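Local coordinates for protein putative adenosine kinase (Schistosoma mansoni, PDB 3VAS) that probably phosphorylates adenosine to AMP, as a ribokinase-type (pfkB family) nucleoside kinase, and is held here with adenosine bound in an occluded-loop conformation, at residues A[348-351]-A[355-358]; A[245-250]-A[263-268]; A[47-52]-A[67-72]; A[202-207]-A[270-275]. All blocks are in the same frame, centred on the assembly; numbering follows the deposited sequence.

Contact 1. Residues A[348-351]-A[355-358]; sequences AYII and GFSL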
loop_
_atom_site.group_PDB
_atom_site.type_symbol
_atom_site.label_atom_id
_atom_site.label_comp_id
_atom_site.label_asym_id
_atom_site.label_seq_id
_atom_site.Cartn_x
_atom_site.Cartn_y
_atom_site.Cartn_z
ATOM N N ALA A 348 0.394 -4.185 -14.341
ATOM C CA ALA A 348 1.177 -4.713 -15.461
ATOM C C ALA A 348 2.332 -3.785 -15.848
ATOM O O ALA A 348 3.420 -4.244 -16.193
ATOM C CB ALA A 348 0.277 -4.975 -16.662
ATOM N N TYR A 349 2.088 -2.480 -15.795
ATOM C CA TYR A 349 3.132 -1.497 -16.074
ATOM C C TYR A 349 4.279 -1.634 -15.069
ATOM O O TYR A 349 5.451 -1.629 -15.442
ATOM C CB TYR A 349 2.545 -0.085 -16.029
ATOM C CG TYR A 349 3.559 1.026 -16.175
ATOM C CD1 TYR A 349 3.998 1.440 -17.432
ATOM C CD2 TYR A 349 4.064 1.679 -15.056
ATOM C CE1 TYR A 349 4.926 2.471 -17.566
ATOM C CE2 TYR A 349 4.991 2.709 -15.179
ATOM C CZ TYR A 349 5.421 3.098 -16.434
ATOM O OH TYR A 349 6.341 4.119 -16.546
ATOM N N ILE A 350 3.927 -1.771 -13.796
ATOM C CA ILE A 350 4.915 -1.914 -12.733
ATOM C C ILE A 350 5.659 -3.257 -12.791
ATOM O O ILE A 350 6.870 -3.312 -12.572
ATOM C CB ILE A 350 4.265 -1.693 -11.351
ATOM C CG1 ILE A 350 3.989 -0.200 -11.141
ATOM C CG2 ILE A 350 5.141 -2.240 -10.236
ATOM C CD1 ILE A 350 5.191 0.708 -11.408
ATOM N N ILE A 351 4.932 -4.328 -13.104
ATOM C CA ILE A 351 5.507 -5.669 -13.220
ATOM C C ILE A 351 6.630 -5.715 -14.259
ATOM O O ILE A 351 7.616 -6.438 -14.104
ATOM C CB ILE A 351 4.404 -6.709 -13.560
ATOM C CG1 ILE A 351 3.564 -7.013 -12.317
ATOM C CG2 ILE A 351 4.992 -8.001 -14.121
ATOM C CD1 ILE A 351 2.378 -7.915 -12.582
ATOM N N GLY A 355 11.498 -2.297 -9.489
ATOM C CA GLY A 355 11.047 -1.505 -8.354
ATOM C C GLY A 355 9.817 -0.692 -8.713
ATOM O O GLY A 355 9.266 -0.839 -9.804
ATOM N N PHE A 356 9.371 0.173 -7.808
ATOM C CA PHE A 356 8.238 1.026 -8.135
ATOM C C PHE A 356 8.713 2.241 -8.929
ATOM O O PHE A 356 8.802 3.354 -8.408
ATOM C CB PHE A 356 7.463 1.446 -6.888
ATOM C CG PHE A 356 6.029 1.791 -7.169
ATOM C CD1 PHE A 356 5.051 0.806 -7.151
ATOM C CD2 PHE A 356 5.658 3.097 -7.472
ATOM C CE1 PHE A 356 3.726 1.114 -7.420
ATOM C CE2 PHE A 356 4.338 3.414 -7.740
ATOM C CZ PHE A 356 3.368 2.420 -7.717
ATOM N N SER A 357 9.023 2.005 -10.197
ATOM C CA SER A 357 9.572 3.039 -11.064
ATOM C C SER A 357 8.499 3.573 -12.008
ATOM O O SER A 357 7.937 2.818 -12.797
ATOM C CB SER A 357 10.740 2.467 -11.871
ATOM O OG SER A 357 11.247 3.418 -12.792
ATOM N N LEU A 358 8.214 4.869 -11.922
ATOM C CA LEU A 358 7.269 5.515 -12.837
ATOM C C LEU A 358 8.026 6.325 -13.887
ATOM O O LEU A 358 8.641 7.338 -13.565
ATOM C CB LEU A 358 6.319 6.437 -12.067
ATOM C CG LEU A 358 5.343 5.795 -11.078
ATOM C CD1 LEU A 358 4.624 6.864 -10.263
ATOM C CD2 LEU A 358 4.348 4.919 -11.822
#
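Ile-350 and Phe-356 mark the closest backbone approach, CA to CA 6.4 Å, where the chain leaves the end of helix 336-351 and doubles back as a loop without regular structure beside its last turn. The contact shows how a short return can be sealed by side chains without a single hydrogen bond crossing it. Ile-350 has the largest share of the contact. Its CD1 methyl sits over the centre of the Phe-356 ring, 4.2 Å from the centroid and only 9° off the ring normal, a CH-pi contact, while its CG1 lies 4.0 Å from Phe-356 CE1 at the ring's rim. With CG1 anti to the carbonyl carbon (chi1 -74°), the ethyl branch leaves the helix in the direction of the loop, and CD1 also comes within 3.7 Å of Ser-357 O. Phe-356 is the centre of an inverse gamma turn, closed by a weak bond from Ser-357 N to Gly-355 O, and its side chain lies about 5 Å from the bound adenosine. This part of the ribokinase fold thus borders the nucleoside pocket, with Met-90 of helix 83-95 and Ala-321 of helix 318-330 also touching Phe-356. Further along, Tyr-349 and Leu-358 cross at about a right angle, Tyr-349 CE2 to Leu-358 CD2 4.1 Å. The Tyr-349 hydroxyl passes Leu-358 C at 3.8 Å and is hydrogen-bonded to Gly-359 N, just past the segment.

Contact 2. Residues A[245-250]-A[263-268]; sequences EAYGEV and RYIADL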
loop_
_atom_site.group_PDB
_atom_site.type_symbol
_atom_site.label_atom_id
_atom_site.label_comp_id
_atom_site.label_asym_id
_atom_site.label_seq_id
_atom_site.Cartn_x
_atom_site.Cartn_y
_atom_site.Cartn_z
ATOM N N GLU A 245 -6.156 -15.315 3.220
ATOM C CA GLU A 245 -5.961 -16.601 3.883
ATOM C C GLU A 245 -5.624 -16.412 5.364
ATOM O O GLU A 245 -6.201 -17.065 6.228
ATOM C CB GLU A 245 -4.851 -17.395 3.193
ATOM C CG GLU A 245 -4.987 -18.901 3.329
ATOM C CD GLU A 245 -5.751 -19.523 2.174
ATOM O OE1 GLU A 245 -5.450 -19.178 1.012
ATOM O OE2 GLU A 245 -6.650 -20.353 2.427
ATOM N N ALA A 246 -4.697 -15.505 5.653
ATOM C CA ALA A 246 -4.307 -15.251 7.034
ATOM C C ALA A 246 -5.453 -14.612 7.812
ATOM O O ALA A 246 -5.687 -14.950 8.969
ATOM C CB ALA A 246 -3.067 -14.383 7.087
ATOM N N TYR A 247 -6.170 -13.693 7.167
ATOM C CA TYR A 247 -7.327 -13.053 7.787
ATOM C C TYR A 247 -8.390 -14.094 8.115
ATOM O O TYR A 247 -8.957 -14.106 9.216
ATOM C CB TYR A 247 -7.915 -11.997 6.850
ATOM C CG TYR A 247 -9.081 -11.223 7.429
ATOM C CD1 TYR A 247 -8.895 -9.957 7.975
ATOM C CD2 TYR A 247 -10.369 -11.748 7.420
ATOM C CE1 TYR A 247 -9.954 -9.244 8.499
ATOM C CE2 TYR A 247 -11.435 -11.040 7.952
ATOM C CZ TYR A 247 -11.221 -9.789 8.487
ATOM O OH TYR A 247 -12.276 -9.079 9.013
ATOM N N GLY A 248 -8.661 -14.962 7.144
ATOM C CA GLY A 248 -9.672 -15.988 7.292
ATOM C C GLY A 248 -9.379 -16.932 8.439
ATOM O O GLY A 248 -10.260 -17.215 9.253
ATOM N N GLU A 249 -8.142 -17.418 8.504
ATOM C CA GLU A 249 -7.746 -18.341 9.563
ATOM C C GLU A 249 -7.951 -17.732 10.949
ATOM O O GLU A 249 -8.516 -18.370 11.842
ATOM C CB GLU A 249 -6.290 -18.775 9.401
ATOM C CG GLU A 249 -5.802 -19.635 10.562
ATOM C CD GLU A 249 -4.366 -20.090 10.409
ATOM O OE1 GLU A 249 -3.932 -20.950 11.207
ATOM O OE2 GLU A 249 -3.672 -19.590 9.499
ATOM N N VAL A 250 -7.494 -16.496 11.114
ATOM C CA VAL A 250 -7.623 -15.792 12.387
ATOM C C VAL A 250 -9.091 -15.634 12.798
ATOM O O VAL A 250 -9.407 -15.566 13.984
ATOM C CB VAL A 250 -6.909 -14.419 12.342
ATOM C CG1 VAL A 250 -7.129 -13.645 13.625
ATOM C CG2 VAL A 250 -5.426 -14.615 12.102
ATOM N N ARG A 263 -16.478 -12.217 1.629
ATOM C CA ARG A 263 -17.844 -12.057 2.116
ATOM C C ARG A 263 -17.861 -11.451 3.521
ATOM O O ARG A 263 -18.614 -10.516 3.800
ATOM C CB ARG A 263 -18.554 -13.417 2.098
ATOM C CG ARG A 263 -19.922 -13.475 2.777
ATOM C CD ARG A 263 -20.901 -12.470 2.192
ATOM N NE ARG A 263 -20.895 -12.455 0.736
ATOM C CZ ARG A 263 -21.024 -11.353 0.003
ATOM N NH1 ARG A 263 -21.167 -10.172 0.591
ATOM N NH2 ARG A 263 -21.005 -11.433 -1.319
ATOM N N TYR A 264 -17.016 -11.984 4.395
ATOM C CA TYR A 264 -16.952 -11.528 5.779
ATOM C C TYR A 264 -16.561 -10.054 5.884
ATOM O O TYR A 264 -17.196 -9.288 6.607
ATOM C CB TYR A 264 -15.975 -12.395 6.574
ATOM C CG TYR A 264 -15.924 -12.084 8.053
ATOM C CD1 TYR A 264 -16.724 -12.779 8.955
ATOM C CD2 TYR A 264 -15.067 -11.107 8.547
ATOM C CE1 TYR A 264 -16.671 -12.505 10.315
ATOM C CE2 TYR A 264 -15.011 -10.823 9.899
ATOM C CZ TYR A 264 -15.812 -11.527 10.779
ATOM O OH TYR A 264 -15.756 -11.244 12.125
ATOM N N ILE A 265 -15.512 -9.664 5.167
ATOM C CA ILE A 265 -15.033 -8.285 5.196
ATOM C C ILE A 265 -16.074 -7.320 4.628
ATOM O O ILE A 265 -16.292 -6.235 5.167
ATOM C CB ILE A 265 -13.698 -8.133 4.435
ATOM C CG1 ILE A 265 -12.585 -8.883 5.171
ATOM C CG2 ILE A 265 -13.330 -6.659 4.269
ATOM C CD1 ILE A 265 -11.208 -8.687 4.553
ATOM N N ALA A 266 -16.719 -7.727 3.542
ATOM C CA ALA A 266 -17.757 -6.918 2.913
ATOM C C ALA A 266 -18.946 -6.681 3.841
ATOM O O ALA A 266 -19.574 -5.623 3.797
ATOM C CB ALA A 266 -18.226 -7.578 1.617
ATOM N N ASP A 267 -19.250 -7.668 4.679
ATOM C CA ASP A 267 -20.454 -7.618 5.505
ATOM C C ASP A 267 -20.249 -7.056 6.910
ATOM O O ASP A 267 -21.220 -6.871 7.642
ATOM C CB ASP A 267 -21.108 -9.001 5.600
ATOM C CG ASP A 267 -21.680 -9.467 4.279
ATOM O OD1 ASP A 267 -21.691 -8.676 3.310
ATOM O OD2 ASP A 267 -22.136 -10.625 4.216
ATOM N N LEU A 268 -19.002 -6.798 7.297
ATOM C CA LEU A 268 -18.737 -6.232 8.619
ATOM C C LEU A 268 -19.473 -4.911 8.756
ATOM O O LEU A 268 -19.456 -4.096 7.833
ATOM C CB LEU A 268 -17.238 -6.013 8.846
ATOM C CG LEU A 268 -16.412 -7.175 9.397
ATOM C CD1 LEU A 268 -14.934 -6.808 9.414
ATOM C CD2 LEU A 268 -16.886 -7.553 10.796
#
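Tyr-247 reaches from helix 241-250 to Ile-265 and Tyr-264 of the last turn of helix 257-267, and to Leu-268 just after it, a worked example of one long aromatic side chain bridging two helices whose backbones stay apart: the nearest CA atoms, of Tyr-247 and Ile-265, are 9.4 Å from each other. The two helices follow one another between strands 236-240 and 279-284 of the ribokinase-type fold, with helix 224-231 packed against them. The ring is extended across the gap because CG lies opposite the backbone N (chi1 -177°). Ile-265 meets one face. Its CD1 stands 4.0 Å from the Tyr-247 ring centroid and 6° off the normal, a CH-pi contact, and its CG1 approaches Tyr-247 CZ to 3.7 Å toward the phenolic end.

Tyr-264 comes in differently. The two tyrosine side chains cross at about a right angle and meet rim to rim, with neither ring offering its face: Tyr-264 CD2 lies in the plane of the Tyr-247 ring, 3.7 Å from Tyr-247 CE2, and the Tyr-247 OH lies in the plane of the Tyr-264 ring, 3.4 Å from Tyr-264 CE2. Leu-268 CD1 adds a methyl 3.5 Å from the same hydroxyl oxygen. His-251, next after helix 241-250, stacks on Tyr-247 and also meets the Tyr-264 ring.

Carbon surrounds the phenol on this side, and its polar need is met by a hydrogen bond to Asp-228 OD1; the interhelix contact is therefore apolar in character, although a hydroxyl stands in the middle of it.

Contact 3. Residues A[47-52]-A[67-72]; sequences RKYNLK and YDEIQK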
loop_
_atom_site.group_PDB
_atom_site.type_symbol
_atom_site.label_atom_id
_atom_site.label_comp_id
_atom_site.label_asym_id
_atom_site.label_seq_id
_atom_site.Cartn_x
_atom_site.Cartn_y
_atom_site.Cartn_z
ATOM N N ARG A 47 17.533 -18.687 4.057
ATOM C CA ARG A 47 17.640 -19.622 5.176
ATOM C C ARG A 47 18.210 -18.912 6.403
ATOM O O ARG A 47 17.681 -19.029 7.510
ATOM C CB ARG A 47 18.517 -20.825 4.807
ATOM C CG ARG A 47 18.188 -21.459 3.456
ATOM C CD ARG A 47 18.879 -22.812 3.276
ATOM N NE ARG A 47 20.320 -22.750 3.529
ATOM C CZ ARG A 47 21.247 -22.575 2.589
ATOM N NH1 ARG A 47 20.895 -22.443 1.315
ATOM N NH2 ARG A 47 22.531 -22.534 2.927
ATOM N N LYS A 48 19.291 -18.168 6.185
ATOM C CA LYS A 48 19.966 -17.420 7.239
ATOM C C LYS A 48 19.016 -16.513 8.026
ATOM O O LYS A 48 19.078 -16.457 9.255
ATOM C CB LYS A 48 21.109 -16.600 6.636
ATOM C CG LYS A 48 21.888 -15.748 7.628
ATOM C CD LYS A 48 23.125 -15.164 6.957
ATOM C CE LYS A 48 23.909 -14.270 7.894
ATOM N NZ LYS A 48 25.162 -13.796 7.251
ATOM N N TYR A 49 18.130 -15.818 7.320
ATOM C CA TYR A 49 17.214 -14.883 7.973
ATOM C C TYR A 49 15.786 -15.409 8.086
ATOM O O TYR A 49 14.877 -14.660 8.451
ATOM C CB TYR A 49 17.226 -13.527 7.262
ATOM C CG TYR A 49 18.553 -12.821 7.367
ATOM C CD1 TYR A 49 19.474 -12.862 6.326
ATOM C CD2 TYR A 49 18.897 -12.135 8.520
ATOM C CE1 TYR A 49 20.690 -12.224 6.431
ATOM C CE2 TYR A 49 20.107 -11.497 8.633
ATOM C CZ TYR A 49 20.999 -11.542 7.592
ATOM O OH TYR A 49 22.203 -10.903 7.721
ATOM N N ASN A 50 15.604 -16.694 7.780
ATOM C CA ASN A 50 14.290 -17.335 7.823
ATOM C C ASN A 50 13.219 -16.553 7.058
ATOM O O ASN A 50 12.147 -16.273 7.591
ATOM C CB ASN A 50 13.850 -17.562 9.271
ATOM C CG ASN A 50 12.786 -18.638 9.394
ATOM O OD1 ASN A 50 12.644 -19.490 8.516
ATOM N ND2 ASN A 50 12.031 -18.603 10.487
ATOM N N LEU A 51 13.521 -16.201 5.813
ATOM C CA LEU A 51 12.616 -15.393 4.999
ATOM C C LEU A 51 11.766 -16.260 4.075
ATOM O O LEU A 51 12.190 -17.338 3.656
ATOM C CB LEU A 51 13.405 -14.373 4.179
ATOM C CG LEU A 51 14.321 -13.460 4.998
ATOM C CD1 LEU A 51 15.054 -12.485 4.097
ATOM C CD2 LEU A 51 13.528 -12.719 6.065
ATOM N N LYS A 52 10.573 -15.774 3.754
ATOM C CA LYS A 52 9.608 -16.545 2.981
ATOM C C LYS A 52 9.244 -15.858 1.667
ATOM O O LYS A 52 9.384 -14.640 1.531
ATOM C CB LYS A 52 8.347 -16.784 3.817
ATOM C CG LYS A 52 8.606 -17.532 5.117
ATOM C CD LYS A 52 7.637 -17.110 6.214
ATOM C CE LYS A 52 6.193 -17.427 5.850
ATOM N NZ LYS A 52 5.241 -17.034 6.932
ATOM N N TYR A 67 21.316 -5.507 6.539
ATOM C CA TYR A 67 21.548 -4.223 5.882
ATOM C C TYR A 67 23.026 -3.979 5.584
ATOM O O TYR A 67 23.374 -3.500 4.507
ATOM C CB TYR A 67 20.925 -3.080 6.692
ATOM C CG TYR A 67 19.449 -3.302 6.919
ATOM C CD1 TYR A 67 18.534 -3.135 5.882
ATOM C CD2 TYR A 67 18.971 -3.705 8.154
ATOM C CE1 TYR A 67 17.182 -3.354 6.078
ATOM C CE2 TYR A 67 17.621 -3.929 8.360
ATOM C CZ TYR A 67 16.734 -3.754 7.322
ATOM O OH TYR A 67 15.394 -3.978 7.534
ATOM N N ASP A 68 23.894 -4.322 6.529
ATOM C CA ASP A 68 25.330 -4.260 6.285
ATOM C C ASP A 68 25.724 -5.320 5.268
ATOM O O ASP A 68 26.605 -5.101 4.435
ATOM C CB ASP A 68 26.115 -4.472 7.580
ATOM C CG ASP A 68 26.053 -3.272 8.507
ATOM O OD1 ASP A 68 25.990 -2.131 8.003
ATOM O OD2 ASP A 68 26.071 -3.473 9.742
ATOM N N GLU A 69 25.055 -6.468 5.335
ATOM C CA GLU A 69 25.390 -7.599 4.480
ATOM C C GLU A 69 25.103 -7.340 2.998
ATOM O O GLU A 69 25.967 -7.567 2.151
ATOM C CB GLU A 69 24.677 -8.869 4.950
ATOM C CG GLU A 69 25.154 -10.126 4.241
ATOM C CD GLU A 69 24.772 -11.402 4.971
ATOM O OE1 GLU A 69 23.855 -11.360 5.820
ATOM O OE2 GLU A 69 25.393 -12.450 4.696
ATOM N N ILE A 70 23.902 -6.865 2.683
ATOM C CA ILE A 70 23.554 -6.605 1.285
ATOM C C ILE A 70 24.308 -5.399 0.731
ATOM O O ILE A 70 24.398 -5.217 -0.480
ATOM C CB ILE A 70 22.043 -6.388 1.085
ATOM C CG1 ILE A 70 21.595 -5.096 1.769
ATOM C CG2 ILE A 70 21.257 -7.586 1.588
ATOM C CD1 ILE A 70 20.126 -4.805 1.596
ATOM N N GLN A 71 24.857 -4.582 1.623
ATOM C CA GLN A 71 25.611 -3.402 1.217
ATOM C C GLN A 71 26.979 -3.797 0.661
ATOM O O GLN A 71 27.708 -2.966 0.115
ATOM C CB GLN A 71 25.763 -2.433 2.392
ATOM C CG GLN A 71 25.896 -0.977 1.984
ATOM C CD GLN A 71 24.708 -0.488 1.169
ATOM O OE1 GLN A 71 24.878 0.149 0.128
ATOM N NE2 GLN A 71 23.498 -0.778 1.642
ATOM N N LYS A 72 27.318 -5.074 0.799
ATOM C CA LYS A 72 28.566 -5.599 0.264
ATOM C C LYS A 72 28.339 -6.146 -1.141
ATOM O O LYS A 72 29.282 -6.502 -1.847
ATOM C CB LYS A 72 29.117 -6.689 1.184
ATOM C CG LYS A 72 29.474 -6.178 2.566
ATOM C CD LYS A 72 29.804 -7.305 3.521
ATOM C CE LYS A 72 30.318 -6.751 4.837
ATOM N NZ LYS A 72 31.578 -5.976 4.643
#
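Glu-69 gathers Lys-48 and Tyr-49 at the point where helix 44-48 ends in a Schellman motif, with Asn-50, of positive phi, as its C-prime residue. The helix end and helix 65-70 lie against strands 138-145 and 150-157, a region consistent with the lid of the ribokinase fold. The case illustrates how one carboxylate can be held by two unlike donors from consecutive residues.

The tight side belongs to Tyr-49, which is buried. Its hydroxyl donates to Glu-69 OE1 over 2.6 Å, arriving nearly along the C-O axis of that oxygen, and OE1 in turn lies at the edge of the phenol ring, near its plane. Ring and carboxylate planes are 68° apart. Tyr-49 OH is also hydrogen-bonded to Thr-65 OG1, so a second group helps to fix the phenol end, while Phe-44 and Met-45 touch the Glu-69 side chain.

The exposed side belongs to Lys-48. Its chain is fully extended and meets the glutamate from the opposite direction. NZ makes a salt bridge with Glu-69 OE2 at 2.9 Å, on the syn side but 29° out of the carboxylate plane, and a weak bond of 3.1 Å to Glu-69 OE1. The lysine and the phenol together would be expected to favour the charged form of the acid. The side chains bridge a wide gap, the nearest CA atoms, of Tyr-49 and Glu-69, being 11.5 Å apart. Before reaching the acid, the lysine runs alongside its neighbour: Lys-48 CG rests 3.9 Å above one face of the Tyr-49 ring, toward the rim.

Contact 4. Residues A[202-207]-A[270-275]; sequences HSLENE and FADGKK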
loop_
_atom_site.group_PDB
_atom_site.type_symbol
_atom_site.label_atom_id
_atom_site.label_comp_id
_atom_site.label_asym_id
_atom_site.label_seq_id
_atom_site.Cartn_x
_atom_site.Cartn_y
_atom_site.Cartn_z
ATOM N N HIS A 202 -13.003 10.786 10.509
ATOM C CA HIS A 202 -13.337 12.002 9.775
ATOM C C HIS A 202 -14.009 11.665 8.445
ATOM O O HIS A 202 -15.001 12.288 8.068
ATOM C CB HIS A 202 -12.089 12.855 9.534
ATOM C CG HIS A 202 -12.304 13.977 8.566
ATOM N ND1 HIS A 202 -12.762 15.219 8.952
ATOM C CD2 HIS A 202 -12.132 14.040 7.224
ATOM C CE1 HIS A 202 -12.860 15.999 7.890
ATOM N NE2 HIS A 202 -12.483 15.308 6.829
ATOM N N SER A 203 -13.468 10.673 7.745
ATOM C CA SER A 203 -14.028 10.236 6.469
ATOM C C SER A 203 -15.472 9.755 6.610
ATOM O O SER A 203 -16.360 10.225 5.899
ATOM C CB SER A 203 -13.163 9.136 5.843
ATOM O OG SER A 203 -13.734 8.652 4.634
ATOM N N LEU A 204 -15.706 8.828 7.534
ATOM C CA LEU A 204 -17.037 8.254 7.716
ATOM C C LEU A 204 -18.074 9.299 8.127
ATOM O O LEU A 204 -19.194 9.312 7.609
ATOM C CB LEU A 204 -17.010 7.116 8.738
ATOM C CG LEU A 204 -18.236 6.205 8.673
ATOM C CD1 LEU A 204 -18.233 5.437 7.361
ATOM C CD2 LEU A 204 -18.290 5.248 9.858
ATOM N N GLU A 205 -17.701 10.177 9.054
ATOM C CA GLU A 205 -18.624 11.202 9.527
ATOM C C GLU A 205 -18.962 12.205 8.425
ATOM O O GLU A 205 -20.031 12.808 8.438
ATOM C CB GLU A 205 -18.084 11.911 10.778
ATOM C CG GLU A 205 -16.971 12.914 10.521
ATOM C CD GLU A 205 -16.474 13.581 11.798
ATOM O OE1 GLU A 205 -16.050 14.759 11.734
ATOM O OE2 GLU A 205 -16.501 12.928 12.864
ATOM N N ASN A 206 -18.060 12.366 7.461
ATOM C CA ASN A 206 -18.291 13.288 6.348
ATOM C C ASN A 206 -18.679 12.598 5.041
ATOM O O ASN A 206 -18.751 13.244 3.995
ATOM C CB ASN A 206 -17.077 14.195 6.133
ATOM C CG ASN A 206 -16.893 15.191 7.260
ATOM O OD1 ASN A 206 -15.875 15.189 7.949
ATOM N ND2 ASN A 206 -17.889 16.044 7.460
ATOM N N GLU A 207 -18.937 11.293 5.117
ATOM C CA GLU A 207 -19.351 10.497 3.960
ATOM C C GLU A 207 -18.368 10.583 2.798
ATOM O O GLU A 207 -18.763 10.730 1.642
ATOM C CB GLU A 207 -20.764 10.874 3.501
ATOM C CG GLU A 207 -21.871 10.219 4.317
ATOM C CD GLU A 207 -21.815 8.699 4.255
ATOM O OE1 GLU A 207 -21.982 8.140 3.148
ATOM O OE2 GLU A 207 -21.593 8.063 5.309
ATOM N N PHE A 270 -20.397 -1.114 9.551
ATOM C CA PHE A 270 -19.642 0.125 9.657
ATOM C C PHE A 270 -19.724 0.620 11.098
ATOM O O PHE A 270 -20.650 0.267 11.830
ATOM C CB PHE A 270 -20.168 1.176 8.683
ATOM C CG PHE A 270 -19.746 0.943 7.262
ATOM C CD1 PHE A 270 -18.604 1.543 6.760
ATOM C CD2 PHE A 270 -20.480 0.109 6.433
ATOM C CE1 PHE A 270 -18.208 1.326 5.457
ATOM C CE2 PHE A 270 -20.085 -0.111 5.126
ATOM C CZ PHE A 270 -18.948 0.498 4.638
ATOM N N ALA A 271 -18.753 1.435 11.498
ATOM C CA ALA A 271 -18.622 1.864 12.889
ATOM C C ALA A 271 -19.845 2.594 13.448
ATOM O O ALA A 271 -20.147 2.473 14.633
ATOM C CB ALA A 271 -17.382 2.711 13.063
ATOM N N ASP A 272 -20.544 3.353 12.608
ATOM C CA ASP A 272 -21.744 4.052 13.061
ATOM C C ASP A 272 -22.999 3.186 12.932
ATOM O O ASP A 272 -24.099 3.609 13.287
ATOM C CB ASP A 272 -21.924 5.391 12.334
ATOM C CG ASP A 272 -21.970 5.247 10.823
ATOM O OD1 ASP A 272 -22.029 6.289 10.138
ATOM O OD2 ASP A 272 -21.945 4.104 10.317
ATOM N N GLY A 273 -22.827 1.970 12.424
ATOM C CA GLY A 273 -23.933 1.043 12.279
ATOM C C GLY A 273 -24.862 1.405 11.138
ATOM O O GLY A 273 -25.897 0.769 10.944
ATOM N N LYS A 274 -24.490 2.429 10.377
ATOM C CA LYS A 274 -25.289 2.880 9.245
ATOM C C LYS A 274 -25.186 1.882 8.096
ATOM O O LYS A 274 -24.104 1.362 7.810
ATOM C CB LYS A 274 -24.808 4.252 8.777
ATOM C CG LYS A 274 -25.887 5.111 8.149
ATOM C CD LYS A 274 -26.738 5.781 9.215
ATOM C CE LYS A 274 -25.971 6.892 9.916
ATOM N NZ LYS A 274 -25.682 8.024 8.991
ATOM N N LYS A 275 -26.315 1.612 7.448
ATOM C CA LYS A 275 -26.334 0.746 6.275
ATOM C C LYS A 275 -25.619 1.445 5.125
ATOM O O LYS A 275 -25.996 2.544 4.719
ATOM C CB LYS A 275 -27.769 0.391 5.880
#
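Leu-204 lays its two methyls over the turn of residues 270-273, one toward an aromatic ring and the other toward a carboxylate. Leu-204 CD1 meets Phe-270 CD1 at 4.0 Å, coming in obliquely to the ring. Leu-204 CD2 lies 4.2 Å from Ala-271 CB and 3.8 Å from Asp-272 CG, roughly equidistant from both carboxylate oxygens. The leucine reaches there because CG stands opposite its backbone N (chi1 -162°), throwing the branch outward from the last turn of helix 189-205.

The receiving loop, between helix 257-267 and strand 279-284, is shaped by a type I beta turn, Gly-273 N to Phe-270 O, overlapped by an Asx turn. In the latter Asp-272 OD2 accepts from Lys-274 N at 3.0 Å, the donor standing 59° out of the carboxylate plane. Helix 189-205 is closed by a Schellman motif at Glu-207.

Arg-276, just beyond the loop segment, forms salt bridges to Asp-272 OD1 and to Glu-207 OE2, and a cation-pi contact with Phe-270. Glu-207 and Asp-272 would carry like charges 5.2 Å apart between OE2 and OD1, so the shared arginine probably offsets their mutual repulsion. No hydrogen bond or salt bridge crosses between the two segments; the leucine meets the loop by van der Waals contact, its CD2 against the aspartate carboxylate, so the ionic tie between helix end and loop runs through Arg-276.

Contact 1 lies nearest the middle of the chain and the adenosine, while contacts 2, 3 and 4 sit farther out, with contact 4 and contact 3 on opposite sides, about 44 Å between centres. Contact 2 falls within the long stretch of chain that contact 4 spans, and both use the region around helix 257-267: its last turn in one, the following loop in the other. All four are partly buried; the touching residues of contacts 3 and 4 include exposed ones, those of contacts 1 and 2 none. Contacts 1 and 2 rely on isoleucine methyls over aromatic faces; contact 4 mixes leucine packing with charges at its margin. Contact 3 is the only one with hydrogen bonds and a salt bridge across its segments.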